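Side-chain contacts in diphosphomevalonate decarboxylase, putative (Trypanosoma brucei, PDB 2HKE), which probably catalyses the ATP-dependent decarboxylation of (R)-5-diphosphomevalonate to isopentenyl diphosphate in the mevalonate pathway: residues D61-R64 and E69-V72; S102-P107 and M112-S117; A121-L126 and M138-G143. The protein carries 1 engineered substitution. All coordinates share one frame; numbering follows the deposited sequence.

Interaction 1: residues D61-R64 and E69-V72; sequences DTLR and EVDV
Leu63 and Arg64 face Val70 and Glu69 across a short antiparallel beta hairpin, formed by strands 62-65 and 68-70 at the surface of the N-terminal domain. The other side of strand 62-65 is bonded in parallel to strand 97-104, so the hairpin's return strand is added outside it. One direct backbone bond joins the segments: Val70 N donates to Leu63 O over 2.9 Å, with an angle of 172° at the hydrogen. The same carbonyl receives a CA-H...O contact from Glu69. Further from the turn, water enters between the chains. One molecule accepts from Leu63 N at 2.9 Å and also lies within bonding distance of Val70 O and Glu69 OE2. Glu69 CG is anti to the backbone N (chi1 -174°) and the chain extended beyond it, which carries OE2 to this water. Another accepts from Val72 N at 2.9 Å and donates to Asp61 O.

The apolar side of the hairpin carries Leu63 and Val70, whose side chains run side by side with CD2 of Leu63 3.6 Å from CG1 of Val70. Beyond them Val72 enters a 3-10 turn, and its CG2 closes on Leu63 CB at 3.6 Å. Leu63 and Val72 also pack against helix 76-86. Arg64 and Glu69 occupy the opposite side of the hairpin. Their side chains cross at about a right angle, and Glu69 CB sits over one guanidinium face, offset toward its rim. Glu69 OE1 is 4.2 Å from Arg64 NH2 but well out of the guanidinium plane; the guanidinium and carboxylate planes are 58° apart. Arg64 NH1 instead bonds Gly67 O in the turn. The opposite charges therefore probably attract only diffusely, while the specific links are the straight backbone bond and the apolar contacts beside helix 76-86, with waters bridging the rest.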
# COMPACT_ATOMS: atom_id res chain seq x y z
N ASP A 61 -6.30 23.83 -15.33
CA ASP A 61 -6.62 22.47 -14.93
C ASP A 61 -7.44 22.52 -13.66
O ASP A 61 -7.29 23.48 -12.87
CB ASP A 61 -5.36 21.68 -14.68
CG ASP A 61 -4.50 21.58 -15.92
OD1 ASP A 61 -5.04 21.33 -17.03
OD2 ASP A 61 -3.29 21.78 -15.75
N THR A 62 -8.30 21.52 -13.46
CA THR A 62 -9.04 21.40 -12.22
C THR A 62 -8.89 20.03 -11.60
O THR A 62 -8.67 19.01 -12.27
CB THR A 62 -10.54 21.67 -12.41
OG1 THR A 62 -11.12 20.60 -13.17
CG2 THR A 62 -10.80 23.01 -13.13
N LEU A 63 -9.04 20.01 -10.29
CA LEU A 63 -8.92 18.78 -9.54
C LEU A 63 -10.04 18.77 -8.52
O LEU A 63 -10.17 19.73 -7.78
CB LEU A 63 -7.58 18.76 -8.84
CG LEU A 63 -7.33 17.62 -7.87
CD1 LEU A 63 -7.40 16.29 -8.60
CD2 LEU A 63 -5.94 17.84 -7.20
N ARG A 64 -10.80 17.69 -8.48
CA ARG A 64 -11.85 17.50 -7.49
C ARG A 64 -11.51 16.23 -6.74
O ARG A 64 -11.32 15.15 -7.35
CB ARG A 64 -13.20 17.37 -8.18
CG ARG A 64 -14.42 17.55 -7.24
CD ARG A 64 -15.76 17.52 -8.05
NE ARG A 64 -16.02 18.74 -8.79
CZ ARG A 64 -16.55 19.85 -8.27
NH1 ARG A 64 -16.87 19.93 -6.98
NH2 ARG A 64 -16.75 20.90 -9.06
N GLU A 69 -13.66 20.65 -4.89
CA GLU A 69 -12.68 21.20 -5.79
C GLU A 69 -11.52 21.80 -5.00
O GLU A 69 -11.69 22.56 -4.04
CB GLU A 69 -13.29 22.20 -6.80
CG GLU A 69 -12.24 22.65 -7.83
CD GLU A 69 -12.72 23.68 -8.81
OE1 GLU A 69 -13.95 23.96 -8.83
OE2 GLU A 69 -11.85 24.21 -9.57
N VAL A 70 -10.32 21.46 -5.45
CA VAL A 70 -9.08 21.78 -4.79
C VAL A 70 -8.24 22.68 -5.72
O VAL A 70 -8.41 22.59 -6.93
CB VAL A 70 -8.44 20.41 -4.45
CG1 VAL A 70 -6.95 20.34 -4.75
CG2 VAL A 70 -8.85 20.00 -3.05
N ASP A 71 -7.37 23.55 -5.18
CA ASP A 71 -6.54 24.43 -6.02
C ASP A 71 -5.32 23.63 -6.52
O ASP A 71 -4.48 23.24 -5.70
CB ASP A 71 -6.06 25.67 -5.25
CG ASP A 71 -5.37 26.74 -6.16
OD1 ASP A 71 -5.13 26.49 -7.35
OD2 ASP A 71 -5.12 27.86 -5.67
N VAL A 72 -5.23 23.41 -7.82
CA VAL A 72 -4.07 22.65 -8.39
C VAL A 72 -2.75 23.37 -8.13
O VAL A 72 -1.71 22.74 -7.82
CB VAL A 72 -4.24 22.34 -9.89
CG1 VAL A 72 -2.98 21.66 -10.44
CG2 VAL A 72 -5.44 21.42 -10.13
O HOH W 1 -7.10 24.47 -9.80
O HOH W 2 -9.58 22.72 -9.29

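Interaction 2: residues S102-P107 and M112-S117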
# COMPACT_ATOMS: atom_id res chain seq x y z
N SER A 102 -11.45 12.75 -8.60
CA SER A 102 -10.92 11.58 -7.95
C SER A 102 -11.74 11.27 -6.70
O SER A 102 -12.14 12.19 -5.98
CB SER A 102 -9.48 11.83 -7.55
OG SER A 102 -8.73 12.01 -8.72
N GLU A 103 -11.99 9.99 -6.46
CA GLU A 103 -12.56 9.60 -5.17
C GLU A 103 -12.07 8.22 -4.73
O GLU A 103 -11.38 7.52 -5.48
CB GLU A 103 -14.08 9.58 -5.27
CG GLU A 103 -14.58 8.39 -6.03
CD GLU A 103 -16.07 8.44 -6.32
OE1 GLU A 103 -16.66 9.55 -6.37
OE2 GLU A 103 -16.63 7.34 -6.53
N ASN A 104 -12.47 7.81 -3.53
CA ASN A 104 -12.26 6.42 -3.12
C ASN A 104 -13.36 6.03 -2.16
O ASN A 104 -14.05 6.90 -1.65
CB ASN A 104 -10.86 6.24 -2.48
CG ASN A 104 -10.80 6.74 -1.05
OD1 ASN A 104 -11.38 6.12 -0.17
ND2 ASN A 104 -10.11 7.84 -0.82
N ASN A 105 -13.54 4.74 -1.95
CA ASN A 105 -14.60 4.23 -1.07
C ASN A 105 -14.04 3.52 0.17
O ASN A 105 -14.71 2.68 0.76
CB ASN A 105 -15.53 3.31 -1.84
CG ASN A 105 -14.86 2.03 -2.29
OD1 ASN A 105 -13.61 1.92 -2.35
ND2 ASN A 105 -15.67 1.02 -2.59
N PHE A 106 -12.82 3.85 0.57
CA PHE A 106 -12.27 3.24 1.77
C PHE A 106 -13.03 3.84 2.93
O PHE A 106 -13.30 5.05 2.95
CB PHE A 106 -10.78 3.52 1.92
CG PHE A 106 -9.93 2.67 1.02
CD1 PHE A 106 -9.55 3.13 -0.22
CD2 PHE A 106 -9.52 1.41 1.42
CE1 PHE A 106 -8.78 2.34 -1.08
CE2 PHE A 106 -8.74 0.61 0.59
CZ PHE A 106 -8.38 1.07 -0.68
N PRO A 107 -13.36 3.00 3.92
CA PRO A 107 -14.01 3.53 5.12
C PRO A 107 -13.24 4.70 5.68
O PRO A 107 -12.01 4.65 5.78
CB PRO A 107 -13.98 2.35 6.08
CG PRO A 107 -13.99 1.19 5.22
CD PRO A 107 -13.16 1.55 4.02
N MET A 112 -6.35 3.73 5.70
CA MET A 112 -5.82 2.94 4.59
C MET A 112 -4.98 3.84 3.69
O MET A 112 -5.25 5.05 3.58
CB MET A 112 -6.94 2.30 3.78
CG MET A 112 -7.93 1.46 4.58
SD MET A 112 -7.11 0.29 5.61
CE MET A 112 -6.72 -1.00 4.39
N ALA A 113 -4.00 3.25 3.01
CA ALA A 113 -3.01 4.00 2.24
C ALA A 113 -3.60 4.38 0.90
O ALA A 113 -3.08 3.98 -0.16
CB ALA A 113 -1.74 3.16 2.04
N SER A 114 -4.69 5.14 0.95
CA SER A 114 -5.46 5.40 -0.24
C SER A 114 -4.81 6.46 -1.14
O SER A 114 -5.21 6.66 -2.28
CB SER A 114 -6.91 5.78 0.13
OG SER A 114 -6.95 6.96 0.92
N SER A 115 -3.78 7.14 -0.64
CA SER A 115 -3.01 8.04 -1.51
C SER A 115 -2.24 7.26 -2.58
O SER A 115 -2.13 7.69 -3.74
CB SER A 115 -2.06 8.92 -0.69
OG SER A 115 -0.85 8.21 -0.49
N ALA A 116 -1.73 6.10 -2.21
CA ALA A 116 -1.04 5.22 -3.16
C ALA A 116 -1.96 4.86 -4.32
O ALA A 116 -1.58 4.93 -5.49
CB ALA A 116 -0.61 3.94 -2.48
N SER A 117 -3.17 4.44 -3.98
CA SER A 117 -4.12 4.01 -5.00
C SER A 117 -4.62 5.21 -5.81
O SER A 117 -4.77 5.12 -7.06
CB SER A 117 -5.23 3.24 -4.31
OG SER A 117 -5.89 4.04 -3.33
O HOH W 3 -7.75 7.96 -3.28
O HOH W 4 -8.67 4.70 5.11
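With Phe106 CG anti to the carbonyl carbon (chi1 -77°), the ring is carried across to Met112 and Ser114; Asn104 CG, set between its backbone N and carbonyl carbon (chi1 78°), turns the amide toward the same serine. Phe106 CD2 lies 3.5 Å from Met112 CG, and the two side chains cross at about a right angle. Phe106 CD1 is 3.8 Å from Ser114 CB, and Met112 and Ser114 approach the ring obliquely from the same side of its plane, each at its own flank. Asn104 CG lies at the ring edge, in its plane. Asn104 OD1 accepts from Phe106 N at 2.8 Å, the bond arriving in the carbonyl plane, and closes an Asx turn that fixes the amide where strand 97-104 ends. The loop from Phe106 to the start of helix 114-130 matches in sequence the glycine- and serine-rich phosphate-binding loop of GHMP kinases, consistent with a role in holding ATP; this contact joins the loop's two ends. Water ties them as well: one molecule accepts from Met112 N at 2.6 Å and reaches Pro107 O weakly, and another donates to Ser114 O while accepting a weak bond from Asn104 ND2. Ser117 OG, 4.0 Å from Phe106 CE1, is hydrogen-bonded to Ser48 OG, and Ile12 of strand 5-15 packs against Phe106, Met112 and Ser117 alike.

Interaction 3: residues A121-L126 and M138-G143; sequences AMSAAL and MLARLG
Ser123 presses against Leu139 and Ala140 where helix 114-130 meets helix 136-143, and nearly all of this buried contact is gathered around that one serine. The two helices approach closely there, with Ser123 CA 5.1 Å from Ala140 CA, a spacing that the small side chains allow. Ser123 CB meets Ala140 CB at 3.8 Å. Ser123 OG wedges in beside Leu139, 3.3 Å from its CB and 3.6 Å from its CD2. The hydroxyl stands anti to the backbone N (chi1 169°), which directs it at the backbone of the facing helix. Even so, Ser123 OG and Ala140 N, 3.4 Å apart, are not hydrogen-bonded because the angle is poor. The hydroxyl bonds instead to Val136 O, in the first turn of the same facing helix, so this buried polar group is satisfied just beyond the contact.

The N-terminal domain has a fold of the ribosomal protein S5 domain 2-like type, and helix 114-130 packs directly on its mixed sheet: Ala121 and Ala125 touch strand 5-15, and Met122 touches strand 97-104. Helix 136-143 lies on the far side of helix 114-130, away from the strands.

Away from Ser123 the packing slackens. One turn further along helix 114-130, Leu126 CB comes no nearer than 4.6 Å to Leu139 CD2, and Leu126 packs instead on Leu85 of helix 76-86. Toward the end of helix 136-143 the facing segments part, and Leu142 rests on Met81 and His84 of that third helix. Met138 points away, on the more exposed side of helix 136-143.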
# COMPACT_ATOMS: atom_id res chain seq x y z
N ALA A 121 -4.20 5.63 -9.78
CA ALA A 121 -5.37 5.74 -10.67
C ALA A 121 -5.30 7.03 -11.50
O ALA A 121 -5.62 7.03 -12.70
CB ALA A 121 -6.65 5.66 -9.84
N MET A 122 -4.90 8.13 -10.88
CA MET A 122 -4.78 9.40 -11.60
C MET A 122 -3.70 9.36 -12.67
O MET A 122 -3.87 9.87 -13.79
CB MET A 122 -4.50 10.52 -10.61
CG MET A 122 -4.55 11.87 -11.21
SD MET A 122 -4.09 13.15 -10.05
CE MET A 122 -5.15 12.80 -8.65
N SER A 123 -2.54 8.82 -12.31
CA SER A 123 -1.45 8.60 -13.29
C SER A 123 -1.93 7.84 -14.54
O SER A 123 -1.74 8.30 -15.68
CB SER A 123 -0.28 7.78 -12.68
OG SER A 123 0.61 7.39 -13.72
N ALA A 124 -2.58 6.71 -14.32
CA ALA A 124 -3.03 5.88 -15.44
C ALA A 124 -4.09 6.58 -16.30
O ALA A 124 -4.02 6.51 -17.51
CB ALA A 124 -3.56 4.52 -14.96
N ALA A 125 -5.03 7.28 -15.66
CA ALA A 125 -6.08 8.01 -16.38
C ALA A 125 -5.48 9.15 -17.20
O ALA A 125 -5.86 9.35 -18.35
CB ALA A 125 -7.16 8.56 -15.38
N LEU A 126 -4.53 9.88 -16.63
CA LEU A 126 -3.91 10.99 -17.30
C LEU A 126 -3.09 10.54 -18.50
O LEU A 126 -3.11 11.19 -19.54
CB LEU A 126 -3.03 11.79 -16.35
CG LEU A 126 -3.76 12.69 -15.37
CD1 LEU A 126 -2.82 13.16 -14.25
CD2 LEU A 126 -4.42 13.85 -16.12
N MET A 138 6.12 5.40 -13.28
CA MET A 138 6.96 6.58 -13.09
C MET A 138 6.20 7.86 -12.89
O MET A 138 6.65 8.72 -12.13
CB MET A 138 7.96 6.72 -14.23
CG MET A 138 9.01 5.60 -14.18
SD MET A 138 10.24 5.78 -15.53
CE MET A 138 10.19 7.57 -15.67
N LEU A 139 5.05 8.01 -13.52
CA LEU A 139 4.24 9.21 -13.25
C LEU A 139 3.60 9.15 -11.87
O LEU A 139 3.53 10.15 -11.16
CB LEU A 139 3.17 9.35 -14.32
CG LEU A 139 2.45 10.66 -14.27
CD1 LEU A 139 3.37 11.81 -14.54
CD2 LEU A 139 1.24 10.63 -15.25
N ALA A 140 3.11 7.98 -11.48
CA ALA A 140 2.50 7.76 -10.17
C ALA A 140 3.52 8.09 -9.06
O ALA A 140 3.15 8.70 -8.08
CB ALA A 140 2.03 6.33 -10.05
N ARG A 141 4.79 7.74 -9.29
CA ARG A 141 5.90 7.95 -8.34
C ARG A 141 6.05 9.40 -7.97
O ARG A 141 6.31 9.75 -6.81
CB ARG A 141 7.21 7.46 -8.98
CG ARG A 141 8.33 7.28 -8.00
CD ARG A 141 9.67 7.21 -8.67
NE ARG A 141 10.07 8.52 -9.17
CZ ARG A 141 10.42 8.81 -10.41
NH1 ARG A 141 10.55 7.88 -11.35
NH2 ARG A 141 10.80 10.03 -10.69
N LEU A 142 5.84 10.27 -8.97
CA LEU A 142 5.87 11.72 -8.74
C LEU A 142 4.81 12.22 -7.74
O LEU A 142 4.97 13.29 -7.15
CB LEU A 142 5.70 12.48 -10.06
CG LEU A 142 6.93 12.35 -10.97
CD1 LEU A 142 6.60 13.02 -12.34
CD2 LEU A 142 8.25 12.93 -10.39
N GLY A 143 3.68 11.54 -7.70
CA GLY A 143 2.59 11.87 -6.85
C GLY A 143 2.81 11.30 -5.48
O GLY A 143 2.64 12.01 -4.52

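Interaction 3 is a buried contact, whereas interactions 1 and 2 lie at the surface, and their chemistry follows: water bridges join both surface contacts, but the helix pair meets through small and apolar groups around one hydroxyl. Interactions 1 and 2 share the sheet, since strands 62-65 and 97-104 are neighbours, and Arg64 O probably accepts a hydrogen bond from Ser102 N at 2.7 Å. Interaction 2 uses the first turn of helix 114-130 and interaction 3 its middle. Met122, from segment 121-126 of interaction 3, reaches the other two, its CE lying 3.7 Å from Ser102 OG and 4.2 Å from Leu63 CD1. Only interaction 1 has a backbone hydrogen bond directly across its segments.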